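Local coordinates for protein LBCATS-a (Synthetic construct, PDB 5EY5) that binds sn-glycerol-3-phosphate and, as a tryptophan synthase alpha chain, probably cleaves indole-3-glycerol phosphate to indole and glyceraldehyde 3-phosphate, at residues A[1-4]-A[5-8]; A[28-31]-A[32-35]; A[61-64]-A[65-68]; A[116-120]-A[121-125]. One frame throughout, in Å; residues are numbered along the deposited sequence.

Contact 1. Residues A[1-4]-A[5-8]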
ATOM      1  N   MET A   1       4.907  47.702 -46.789  1.00 67.60           N
ATOM      2  CA  MET A   1       4.620  46.271 -46.755  1.00 67.73           C
ATOM      3  C   MET A   1       5.558  45.546 -45.794  1.00 64.75           C
ATOM      4  O   MET A   1       6.715  45.939 -45.632  1.00 64.87           O
ATOM      5  CB  MET A   1       4.733  45.665 -48.157  1.00 75.13           C
ATOM      6  CG  MET A   1       6.130  45.749 -48.746  1.00 85.51           C
ATOM      7  SD  MET A   1       6.249  45.278 -50.489  1.00 93.77           S
ATOM      8  CE  MET A   1       5.725  43.568 -50.430  1.00 84.58           C
ATOM      9  N   ASN A   2       5.051  44.485 -45.162  1.00 59.69           N
ATOM     10  CA  ASN A   2       5.852  43.705 -44.224  1.00 50.50           C
ATOM     11  C   ASN A   2       7.180  43.297 -44.860  1.00 47.41           C
ATOM     12  O   ASN A   2       7.243  42.967 -46.050  1.00 39.66           O
ATOM     13  CB  ASN A   2       5.065  42.464 -43.774  1.00 44.17           C
ATOM     14  CG  ASN A   2       5.645  41.808 -42.518  1.00 39.81           C
ATOM     15  OD1 ASN A   2       6.632  41.076 -42.583  1.00 36.63           O
ATOM     16  ND2 ASN A   2       5.005  42.053 -41.366  1.00 47.01           N
ATOM     17  N   ARG A   3       8.253  43.348 -44.058  1.00 42.07           N
ATOM     18  CA  ARG A   3       9.560  42.878 -44.518  1.00 37.46           C
ATOM     19  C   ARG A   3       9.500  41.449 -45.040  1.00 37.62           C
ATOM     20  O   ARG A   3      10.259  41.078 -45.944  1.00 38.87           O
ATOM     21  CB  ARG A   3      10.587  42.959 -43.384  1.00 37.41           C
ATOM     22  CG  ARG A   3      11.023  44.376 -43.049  1.00 41.07           C
ATOM     23  CD  ARG A   3      12.172  44.357 -42.040  1.00 42.92           C
ATOM     24  NE  ARG A   3      12.549  45.701 -41.610  1.00 48.82           N
ATOM     25  CZ  ARG A   3      12.144  46.274 -40.479  1.00 53.71           C
ATOM     26  NH1 ARG A   3      11.342  45.624 -39.645  1.00 53.70           N
ATOM     27  NH2 ARG A   3      12.545  47.504 -40.180  1.00 55.12           N
ATOM     28  N   ILE A   4       8.651  40.608 -44.449  1.00 34.38           N
ATOM     29  CA  ILE A   4       8.553  39.230 -44.928  1.00 28.71           C
ATOM     30  C   ILE A   4       8.052  39.209 -46.364  1.00 38.83           C
ATOM     31  O   ILE A   4       8.629  38.548 -47.236  1.00 39.06           O
ATOM     32  CB  ILE A   4       7.650  38.396 -44.008  1.00 37.51           C
ATOM     33  CG1 ILE A   4       8.297  38.231 -42.622  1.00 34.26           C
ATOM     34  CG2 ILE A   4       7.398  37.040 -44.636  1.00 39.04           C
ATOM     35  CD1 ILE A   4       7.363  37.608 -41.599  1.00 33.34           C
ATOM     36  N   ALA A   5       6.974  39.945 -46.631  1.00 36.11           N
ATOM     37  CA  ALA A   5       6.458  40.034 -47.993  1.00 42.68           C
ATOM     38  C   ALA A   5       7.510  40.593 -48.945  1.00 42.48           C
ATOM     39  O   ALA A   5       7.697  40.071 -50.048  1.00 42.55           O
ATOM     40  CB  ALA A   5       5.190  40.887 -48.020  1.00 43.34           C
ATOM     41  N   GLU A   6       8.211  41.655 -48.532  1.00 49.10           N
ATOM     42  CA  GLU A   6       9.238  42.241 -49.397  1.00 54.25           C
ATOM     43  C   GLU A   6      10.329  41.230 -49.725  1.00 42.45           C
ATOM     44  O   GLU A   6      10.752  41.112 -50.877  1.00 42.33           O
ATOM     45  CB  GLU A   6       9.851  43.479 -48.742  1.00 68.28           C
ATOM     46  CG  GLU A   6       8.843  44.514 -48.308  1.00 81.47           C
ATOM     47  CD  GLU A   6       9.483  45.780 -47.766  1.00 91.36           C
ATOM     48  OE1 GLU A   6      10.624  45.709 -47.253  1.00 93.28           O
ATOM     49  OE2 GLU A   6       8.840  46.849 -47.857  1.00 95.37           O
ATOM     50  N   ALA A   7      10.784  40.477 -48.725  1.00 37.21           N
ATOM     51  CA  ALA A   7      11.799  39.458 -48.959  1.00 34.56           C
ATOM     52  C   ALA A   7      11.343  38.410 -49.976  1.00 34.79           C
ATOM     53  O   ALA A   7      12.103  38.043 -50.876  1.00 37.71           O
ATOM     54  CB  ALA A   7      12.165  38.790 -47.644  1.00 30.70           C
ATOM     55  N   PHE A   8      10.121  37.887 -49.830  1.00 37.51           N
ATOM     56  CA  PHE A   8       9.659  36.824 -50.729  1.00 35.23           C
ATOM     57  C   PHE A   8       9.455  37.357 -52.138  1.00 41.12           C
ATOM     58  O   PHE A   8       9.768  36.672 -53.120  1.00 41.17           O
ATOM     59  CB  PHE A   8       8.361  36.197 -50.214  1.00 30.17           C
ATOM     60  CG  PHE A   8       8.573  35.086 -49.225  1.00 34.78           C
ATOM     61  CD1 PHE A   8       9.105  33.866 -49.630  1.00 41.23           C
ATOM     62  CD2 PHE A   8       8.234  35.256 -47.897  1.00 36.33           C
ATOM     63  CE1 PHE A   8       9.314  32.829 -48.709  1.00 40.72           C
ATOM     64  CE2 PHE A   8       8.439  34.231 -46.972  1.00 38.52           C
ATOM     65  CZ  PHE A   8       8.976  33.014 -47.383  1.00 38.29           C
TER
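Met1 doubles back over the opening turn of helix 3-14 and lays its terminal methyl on Ala5, with Met1 CE 3.6 Å from Ala5 CB. The bend comes at chi3 (-62°), which turns the thioether end inward against the turn. Glu6 reaches the other way. With CG anti to the carbonyl carbon (chi1 -53°) and extended beyond, it carries its carboxylate back to the start of the chain. Glu6 OE2 lies 4.2 Å from the Met1 amino nitrogen, opposite charges beyond salt-bridge distance that may be weakly drawn together. The exact placement of these two side chains is doubtful, since their CG atoms are modelled closer than carbons can sit. A lysine in place of Glu6 would probably leave the amino terminus without its negative neighbour and facing another positive group.

Asn2 is the N-cap. Its OD1 takes the Ile4 N-H on a lone pair, in the amide plane, at 2.8 Å, and its backbone oxygen receives Glu6 N at 3.0 Å. One turn on, Ile4 and Phe8 lie side by side, with the isoleucine CG2 at the ring edge, 3.8 Å from Phe8 CE2. The Arg3 side chain leaves the turn for Thr93 O and Asp124. Ile4 and Asn2 rest on Asp149 at the start of strand 149-154, Ala7 on Pro96, and Phe8 on Ile47 and Pro207, placing this helix start across the end of the barrel where the strands begin.

Contact 2. Residues A[28-31]-A[32-35]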
ATOM      1  N   PRO A  28      24.219  30.577 -26.647  1.00 40.63           N
ATOM      2  CA  PRO A  28      24.515  30.485 -25.216  1.00 33.50           C
ATOM      3  C   PRO A  28      24.283  31.784 -24.427  1.00 33.35           C
ATOM      4  O   PRO A  28      24.195  31.732 -23.201  1.00 34.84           O
ATOM      5  CB  PRO A  28      26.001  30.129 -25.207  1.00 40.79           C
ATOM      6  CG  PRO A  28      26.527  30.829 -26.400  1.00 37.86           C
ATOM      7  CD  PRO A  28      25.453  30.709 -27.445  1.00 38.23           C
ATOM      8  N   ASP A  29      24.201  32.925 -25.110  1.00 34.45           N
ATOM      9  CA  ASP A  29      23.818  34.174 -24.461  1.00 35.85           C
ATOM     10  C   ASP A  29      23.435  35.152 -25.558  1.00 35.25           C
ATOM     11  O   ASP A  29      23.665  34.893 -26.740  1.00 32.83           O
ATOM     12  CB  ASP A  29      24.938  34.725 -23.569  1.00 47.18           C
ATOM     13  CG  ASP A  29      26.224  34.994 -24.337  1.00 53.45           C
ATOM     14  OD1 ASP A  29      26.146  35.428 -25.499  1.00 63.66           O
ATOM     15  OD2 ASP A  29      27.314  34.769 -23.774  1.00 57.94           O
ATOM     16  N   LEU A  30      22.869  36.295 -25.156  1.00 31.18           N
ATOM     17  CA  LEU A  30      22.252  37.178 -26.153  1.00 38.21           C
ATOM     18  C   LEU A  30      23.288  37.905 -26.999  1.00 40.55           C
ATOM     19  O   LEU A  30      23.049  38.169 -28.191  1.00 29.96           O
ATOM     20  CB  LEU A  30      21.324  38.182 -25.468  1.00 37.57           C
ATOM     21  CG  LEU A  30      19.902  37.682 -25.237  1.00 34.18           C
ATOM     22  CD1 LEU A  30      19.062  38.737 -24.511  1.00 39.88           C
ATOM     23  CD2 LEU A  30      19.245  37.280 -26.569  1.00 35.34           C
ATOM     24  N   GLU A  31      24.437  38.247 -26.408  1.00 31.14           N
ATOM     25  CA  GLU A  31      25.530  38.794 -27.208  1.00 38.10           C
ATOM     26  C   GLU A  31      25.922  37.828 -28.320  1.00 44.98           C
ATOM     27  O   GLU A  31      26.176  38.243 -29.456  1.00 46.24           O
ATOM     28  CB  GLU A  31      26.730  39.110 -26.313  1.00 51.76           C
ATOM     29  CG  GLU A  31      28.089  39.055 -27.029  1.00 74.70           C
ATOM     30  CD  GLU A  31      28.213  40.032 -28.202  1.00 90.78           C
ATOM     31  OE1 GLU A  31      29.006  39.755 -29.129  1.00 92.45           O
ATOM     32  OE2 GLU A  31      27.525  41.076 -28.202  1.00 98.26           O
ATOM     33  N   THR A  32      25.958  36.529 -28.019  1.00 40.56           N
ATOM     34  CA  THR A  32      26.319  35.559 -29.043  1.00 39.98           C
ATOM     35  C   THR A  32      25.205  35.402 -30.070  1.00 41.60           C
ATOM     36  O   THR A  32      25.484  35.174 -31.252  1.00 41.63           O
ATOM     37  CB  THR A  32      26.660  34.215 -28.391  1.00 45.46           C
ATOM     38  OG1 THR A  32      27.728  34.410 -27.457  1.00 54.05           O
ATOM     39  CG2 THR A  32      27.104  33.197 -29.444  1.00 41.99           C
ATOM     40  N   THR A  33      23.947  35.520 -29.639  1.00 33.86           N
ATOM     41  CA  THR A  33      22.832  35.527 -30.578  1.00 37.84           C
ATOM     42  C   THR A  33      22.979  36.653 -31.587  1.00 31.57           C
ATOM     43  O   THR A  33      22.839  36.445 -32.801  1.00 39.33           O
ATOM     44  CB  THR A  33      21.500  35.676 -29.832  1.00 37.83           C
ATOM     45  OG1 THR A  33      21.377  34.667 -28.817  1.00 37.36           O
ATOM     46  CG2 THR A  33      20.347  35.559 -30.809  1.00 33.87           C
ATOM     47  N   LEU A  34      23.169  37.869 -31.092  1.00 36.63           N
ATOM     48  CA  LEU A  34      23.426  39.019 -31.947  1.00 43.16           C
ATOM     49  C   LEU A  34      24.518  38.714 -32.966  1.00 42.35           C
ATOM     50  O   LEU A  34      24.322  38.872 -34.175  1.00 40.08           O
ATOM     51  CB  LEU A  34      23.824  40.217 -31.078  1.00 46.10           C
ATOM     52  CG  LEU A  34      23.825  41.568 -31.780  1.00 45.67           C
ATOM     53  CD1 LEU A  34      22.502  41.727 -32.521  1.00 44.50           C
ATOM     54  CD2 LEU A  34      24.009  42.659 -30.752  1.00 41.72           C
ATOM     55  N   GLU A  35      25.702  38.315 -32.486  1.00 42.60           N
ATOM     56  CA  GLU A  35      26.770  37.904 -33.397  1.00 41.60           C
ATOM     57  C   GLU A  35      26.274  36.868 -34.403  1.00 40.18           C
ATOM     58  O   GLU A  35      26.593  36.952 -35.594  1.00 37.69           O
ATOM     59  CB  GLU A  35      27.952  37.345 -32.608  1.00 46.37           C
ATOM     60  CG  GLU A  35      28.901  38.391 -32.054  1.00 59.53           C
ATOM     61  CD  GLU A  35      30.321  37.853 -31.883  1.00 73.16           C
ATOM     62  OE1 GLU A  35      30.606  37.229 -30.834  1.00 72.49           O
ATOM     63  OE2 GLU A  35      31.146  38.046 -32.810  1.00 79.35           O
TER
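Asp29 OD1 takes two donors from Thr32: the hydroxyl OG1 at 2.7 Å and the backbone N at 2.8 Å. The amide arrives nearly in line with the carboxylate C-O bond, whereas the hydroxyl comes from above the plane, 37° out of it. Asp29 CG sits between its own backbone N and carbonyl carbon (chi1 59°), which swings the carboxylate over the first turn. With Asp29 replaced by alanine, the Thr32 amide and hydroxyl would probably lose their shared acceptor and the helix start would be likely to weaken.

Asp29 also serves through its backbone, as its O receives Thr33 N at 3.0 Å; Thr33 OG1 is hydrogen-bonded to Gly26 N. Leu34 N and Glu35 N are spent on Leu30 O and Glu31 O in the regular helical way. Glu31 OE1 stands 3.4 Å from Glu35 OE1, like charges close together, which may raise the proton affinity of one of them. Behind the cap, Pro28, which follows a cis peptide bond, sets CD 3.6 Å from Thr32 CG2. This is an aspartate N-cap on helix 30-42, the helix of the first beta-alpha-beta unit of a TIM barrel, between strands 18-24 and 48-51.

Contact 3. Residues A[61-64]-A[65-68]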
ATOM      1  N   GLY A  61      11.904  19.034 -30.272  1.00 44.30           N
ATOM      2  CA  GLY A  61      12.711  17.883 -29.965  1.00 41.78           C
ATOM      3  C   GLY A  61      13.832  18.224 -28.992  1.00 37.25           C
ATOM      4  O   GLY A  61      13.984  19.375 -28.559  1.00 39.52           O
ATOM      5  N   PRO A  62      14.641  17.218 -28.652  1.00 38.90           N
ATOM      6  CA  PRO A  62      15.640  17.407 -27.583  1.00 43.67           C
ATOM      7  C   PRO A  62      16.639  18.526 -27.847  1.00 36.05           C
ATOM      8  O   PRO A  62      17.001  19.252 -26.919  1.00 37.16           O
ATOM      9  CB  PRO A  62      16.337  16.038 -27.521  1.00 51.80           C
ATOM     10  CG  PRO A  62      15.358  15.078 -28.136  1.00 53.07           C
ATOM     11  CD  PRO A  62      14.647  15.848 -29.192  1.00 48.67           C
ATOM     12  N   THR A  63      17.120  18.666 -29.081  1.00 43.14           N
ATOM     13  CA  THR A  63      18.093  19.709 -29.400  1.00 27.80           C
ATOM     14  C   THR A  63      17.604  21.082 -28.980  1.00 28.39           C
ATOM     15  O   THR A  63      18.298  21.827 -28.276  1.00 36.37           O
ATOM     16  CB  THR A  63      18.366  19.704 -30.897  1.00 34.53           C
ATOM     17  OG1 THR A  63      18.795  18.394 -31.282  1.00 38.52           O
ATOM     18  CG2 THR A  63      19.436  20.731 -31.240  1.00 33.33           C
ATOM     19  N   ILE A  64      16.425  21.461 -29.460  1.00 28.52           N
ATOM     20  CA  ILE A  64      15.932  22.795 -29.169  1.00 32.22           C
ATOM     21  C   ILE A  64      15.415  22.895 -27.737  1.00 36.80           C
ATOM     22  O   ILE A  64      15.410  23.988 -27.162  1.00 32.88           O
ATOM     23  CB  ILE A  64      14.889  23.171 -30.234  1.00 34.54           C
ATOM     24  CG1 ILE A  64      15.637  23.373 -31.560  1.00 42.91           C
ATOM     25  CG2 ILE A  64      14.109  24.441 -29.835  1.00 36.13           C
ATOM     26  CD1 ILE A  64      14.772  23.582 -32.755  1.00 41.32           C
ATOM     27  N   GLN A  65      14.984  21.773 -27.141  1.00 44.39           N
ATOM     28  CA  GLN A  65      14.687  21.737 -25.708  1.00 39.97           C
ATOM     29  C   GLN A  65      15.901  22.162 -24.900  1.00 33.25           C
ATOM     30  O   GLN A  65      15.787  22.935 -23.942  1.00 32.88           O
ATOM     31  CB  GLN A  65      14.277  20.320 -25.264  1.00 35.65           C
ATOM     32  CG  GLN A  65      12.926  19.790 -25.741  1.00 40.05           C
ATOM     33  CD  GLN A  65      12.792  18.292 -25.485  1.00 46.96           C
ATOM     34  OE1 GLN A  65      13.348  17.764 -24.515  1.00 46.87           O
ATOM     35  NE2 GLN A  65      12.074  17.594 -26.367  1.00 43.28           N
ATOM     36  N   ARG A  66      17.063  21.591 -25.229  1.00 30.89           N
ATOM     37  CA  ARG A  66      18.303  21.912 -24.525  1.00 35.88           C
ATOM     38  C   ARG A  66      18.732  23.347 -24.767  1.00 29.92           C
ATOM     39  O   ARG A  66      19.262  23.993 -23.865  1.00 30.92           O
ATOM     40  CB  ARG A  66      19.431  20.964 -24.946  1.00 33.87           C
ATOM     41  CG  ARG A  66      19.151  19.510 -24.618  1.00 42.39           C
ATOM     42  CD  ARG A  66      20.365  18.614 -24.808  1.00 35.91           C
ATOM     43  NE  ARG A  66      20.839  18.558 -26.185  1.00 41.28           N
ATOM     44  CZ  ARG A  66      20.405  17.685 -27.088  1.00 45.73           C
ATOM     45  NH1 ARG A  66      19.467  16.808 -26.758  1.00 43.90           N
ATOM     46  NH2 ARG A  66      20.899  17.696 -28.323  1.00 43.98           N
ATOM     47  N   ALA A  67      18.572  23.848 -25.999  1.00 32.17           N
ATOM     48  CA  ALA A  67      18.895  25.250 -26.249  1.00 29.88           C
ATOM     49  C   ALA A  67      18.013  26.172 -25.407  1.00 24.64           C
ATOM     50  O   ALA A  67      18.502  27.149 -24.836  1.00 29.31           O
ATOM     51  CB  ALA A  67      18.757  25.565 -27.741  1.00 27.25           C
ATOM     52  N   SER A  68      16.709  25.866 -25.312  1.00 25.17           N
ATOM     53  CA  SER A  68      15.790  26.673 -24.503  1.00 23.99           C
ATOM     54  C   SER A  68      16.177  26.665 -23.036  1.00 24.49           C
ATOM     55  O   SER A  68      16.105  27.699 -22.356  1.00 26.19           O
ATOM     56  CB  SER A  68      14.349  26.162 -24.645  1.00 33.98           C
ATOM     57  OG  SER A  68      13.807  26.426 -25.928  1.00 43.93           O
TER
HETATM   58  O   HOH W   1      19.230  15.759 -29.538  1.00 45.25           O
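One ordered water bridges Arg66 and Thr63, accepting from Arg66 NH2 at 2.8 Å and lying 3.2 Å from Thr63 OG1, with which it is also hydrogen-bonded. It lies at the edge of the guanidinium, in its plane. The group itself is folded back over the first turn of helix 62-73: a bend at chi3 (-63°) brings one face over Thr63 CA, and Pro62 O lies above the same face, both toward its rim. Arg66 NH1 comes 3.3 Å from Pro62 CB. A salt bridge from Arg66 NE to Glu241 fixes the other end of the group.

The helix follows strand 48-51 of the TIM barrel, after a loop, and its N-terminal end borders the ligand pocket. Ile64 touches the bound sn-glycerol-3-phosphate, its side chain about 3 Å away, and packs against Phe22, Thr183 and Ser234.

Gly61 occupies the N-cap, its N held by Thr183 OG1 and its O accepting Gln65 N at 3.0 Å. The extended Gln65 side chain runs back beside that same peptide, where CG meets Gly61 O and the amide NE2 continues to Asp60 O. Gln65 also packs on a basic side chain of another protein chain. Ile64 O receives Ser68 N at 2.9 Å, and Ser68 OG stands 3.2 Å from it, though that hydroxyl proton has a second acceptor nearby.

Contact 4. Residues A[116-120]-A[121-125]; sequences KECAE and AGVDG
Helix 111-121 ends where Cys118 O accepts two amides, Gly122 N and Val123 N, each at 2.9 Å and from opposite faces of the carbonyl plane. Gly122 then leaves the helix with positive phi (114°), where a side chain would collide with the carbonyl oxygen of Ala121, a constraint that glycine avoids. The bond from Val123 N back to Cys118 O is a 6→1 link of the kind found in a Schellman motif. Gly122 N, however, keeps the helical acceptor Cys118 O, and Ala119 O stands 3.8 Å from it, so the motif is met in part.

The accompanying apolar contact is present. Cys118 CB and Val123 CB sit 4.0 Å apart, and the valine CG1, anti to the backbone N (chi1 168°), lies beside Cys118 SG, also at 4.0 Å. Ala121 sets its CB 3.3 Å from Glu117 O, the acceptor of its own amide, and together with Glu117 and Cys118 meets Phe82 of helix 78-91. Cys118 also touches Val148.

Arg89 hydrogen-bonds to Gly122 O and forms a salt bridge with Asp124, which leads into strand 125-127. By serving both Gly122 N and Val123 N, the Cys118 carbonyl satisfies the two amides just past the helix end, where the chain turns toward the barrel.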
ATOM      1  N   LYS A 116       2.388  45.197 -29.966  1.00 37.82           N
ATOM      2  CA  LYS A 116       2.842  46.584 -30.066  1.00 45.85           C
ATOM      3  C   LYS A 116       4.361  46.673 -29.922  1.00 45.36           C
ATOM      4  O   LYS A 116       5.027  47.370 -30.695  1.00 45.67           O
ATOM      5  CB  LYS A 116       2.147  47.452 -29.015  1.00 47.68           C
ATOM      6  CG  LYS A 116       2.423  48.946 -29.158  1.00 54.18           C
ATOM      7  CD  LYS A 116       1.948  49.739 -27.943  1.00 56.85           C
ATOM      8  CE  LYS A 116       2.274  51.222 -28.087  1.00 66.44           C
ATOM      9  NZ  LYS A 116       1.944  52.006 -26.861  1.00 73.00           N
ATOM     10  N   GLU A 117       4.926  45.971 -28.941  1.00 41.86           N
ATOM     11  CA  GLU A 117       6.376  45.963 -28.795  1.00 44.34           C
ATOM     12  C   GLU A 117       7.053  45.298 -29.991  1.00 44.73           C
ATOM     13  O   GLU A 117       8.163  45.695 -30.373  1.00 50.10           O
ATOM     14  CB  GLU A 117       6.776  45.262 -27.499  1.00 44.07           C
ATOM     15  CG  GLU A 117       8.273  45.118 -27.313  1.00 56.97           C
ATOM     16  CD  GLU A 117       8.929  46.382 -26.770  1.00 74.94           C
ATOM     17  OE1 GLU A 117       9.698  46.275 -25.790  1.00 80.15           O
ATOM     18  OE2 GLU A 117       8.674  47.476 -27.318  1.00 78.14           O
ATOM     19  N   CYS A 118       6.409  44.296 -30.598  1.00 37.95           N
ATOM     20  CA  CYS A 118       6.954  43.720 -31.824  1.00 35.26           C
ATOM     21  C   CYS A 118       7.116  44.783 -32.894  1.00 41.62           C
ATOM     22  O   CYS A 118       8.175  44.892 -33.521  1.00 32.64           O
ATOM     23  CB  CYS A 118       6.058  42.593 -32.340  1.00 36.85           C
ATOM     24  SG  CYS A 118       6.301  41.032 -31.498  1.00 36.91           S
ATOM     25  N   ALA A 119       6.064  45.577 -33.119  1.00 42.88           N
ATOM     26  CA  ALA A 119       6.097  46.569 -34.185  1.00 47.42           C
ATOM     27  C   ALA A 119       7.107  47.663 -33.891  1.00 52.44           C
ATOM     28  O   ALA A 119       7.748  48.175 -34.812  1.00 48.99           O
ATOM     29  CB  ALA A 119       4.706  47.167 -34.396  1.00 45.30           C
ATOM     30  N   GLU A 120       7.284  48.019 -32.623  1.00 51.16           N
ATOM     31  CA  GLU A 120       8.203  49.109 -32.319  1.00 57.37           C
ATOM     32  C   GLU A 120       9.652  48.638 -32.338  1.00 44.54           C
ATOM     33  O   GLU A 120      10.547  49.387 -32.747  1.00 44.26           O
ATOM     34  CB  GLU A 120       7.854  49.738 -30.969  1.00 64.61           C
ATOM     35  CG  GLU A 120       6.397  50.141 -30.847  1.00 70.81           C
ATOM     36  CD  GLU A 120       6.142  51.038 -29.656  1.00 82.54           C
ATOM     37  OE1 GLU A 120       5.820  52.228 -29.864  1.00 87.96           O
ATOM     38  OE2 GLU A 120       6.275  50.555 -28.513  1.00 87.68           O
ATOM     39  N   ALA A 121       9.904  47.410 -31.898  1.00 39.26           N
ATOM     40  CA  ALA A 121      11.268  46.893 -31.918  1.00 38.62           C
ATOM     41  C   ALA A 121      11.718  46.527 -33.329  1.00 44.73           C
ATOM     42  O   ALA A 121      12.897  46.689 -33.663  1.00 45.78           O
ATOM     43  CB  ALA A 121      11.388  45.684 -30.999  1.00 33.09           C
ATOM     44  N   GLY A 122      10.812  46.031 -34.162  1.00 43.71           N
ATOM     45  CA  GLY A 122      11.171  45.692 -35.524  1.00 40.10           C
ATOM     46  C   GLY A 122      11.080  44.201 -35.775  1.00 42.43           C
ATOM     47  O   GLY A 122      11.910  43.633 -36.492  1.00 39.28           O
ATOM     48  N   VAL A 123      10.082  43.556 -35.174  1.00 35.51           N
ATOM     49  CA  VAL A 123       9.829  42.128 -35.360  1.00 33.41           C
ATOM     50  C   VAL A 123       8.709  41.991 -36.375  1.00 36.68           C
ATOM     51  O   VAL A 123       7.609  42.508 -36.169  1.00 36.66           O
ATOM     52  CB  VAL A 123       9.443  41.434 -34.049  1.00 36.22           C
ATOM     53  CG1 VAL A 123       8.892  40.018 -34.347  1.00 36.07           C
ATOM     54  CG2 VAL A 123      10.632  41.361 -33.098  1.00 36.13           C
ATOM     55  N   ASP A 124       8.966  41.261 -37.448  1.00 31.72           N
ATOM     56  CA  ASP A 124       8.043  41.277 -38.571  1.00 29.46           C
ATOM     57  C   ASP A 124       6.992  40.183 -38.515  1.00 32.28           C
ATOM     58  O   ASP A 124       5.932  40.334 -39.127  1.00 39.53           O
ATOM     59  CB  ASP A 124       8.854  41.197 -39.861  1.00 35.88           C
ATOM     60  CG  ASP A 124       9.940  42.271 -39.905  1.00 46.05           C
ATOM     61  OD1 ASP A 124      11.138  41.933 -39.774  1.00 46.83           O
ATOM     62  OD2 ASP A 124       9.580  43.462 -40.020  1.00 59.30           O
ATOM     63  N   GLY A 125       7.243  39.094 -37.802  1.00 30.42           N
ATOM     64  CA  GLY A 125       6.310  37.990 -37.845  1.00 32.14           C
ATOM     65  C   GLY A 125       6.396  37.137 -36.600  1.00 28.08           C
ATOM     66  O   GLY A 125       7.341  37.228 -35.808  1.00 27.59           O
TER

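The four contacts come one after another along the chain, each at a helix end of the eight-stranded parallel barrel. Contacts 1, 2 and 3 open helices 3-14, 30-42 and 62-73; contact 4 closes helix 111-121 just before strand 125-127. Contacts 1 and 4, with centres about 14 Å apart, meet directly through the Arg3–Asp124 salt bridge and a probable bond from Asn2 ND2 to Asp124 O. Contacts 2 and 3 do not touch, their nearest atoms being about 7 Å apart. Contact 3, across the chain's centre from contact 1, borders the bound ligand, while contacts 1 and 4 join the first helix to the strand-entry end of the barrel.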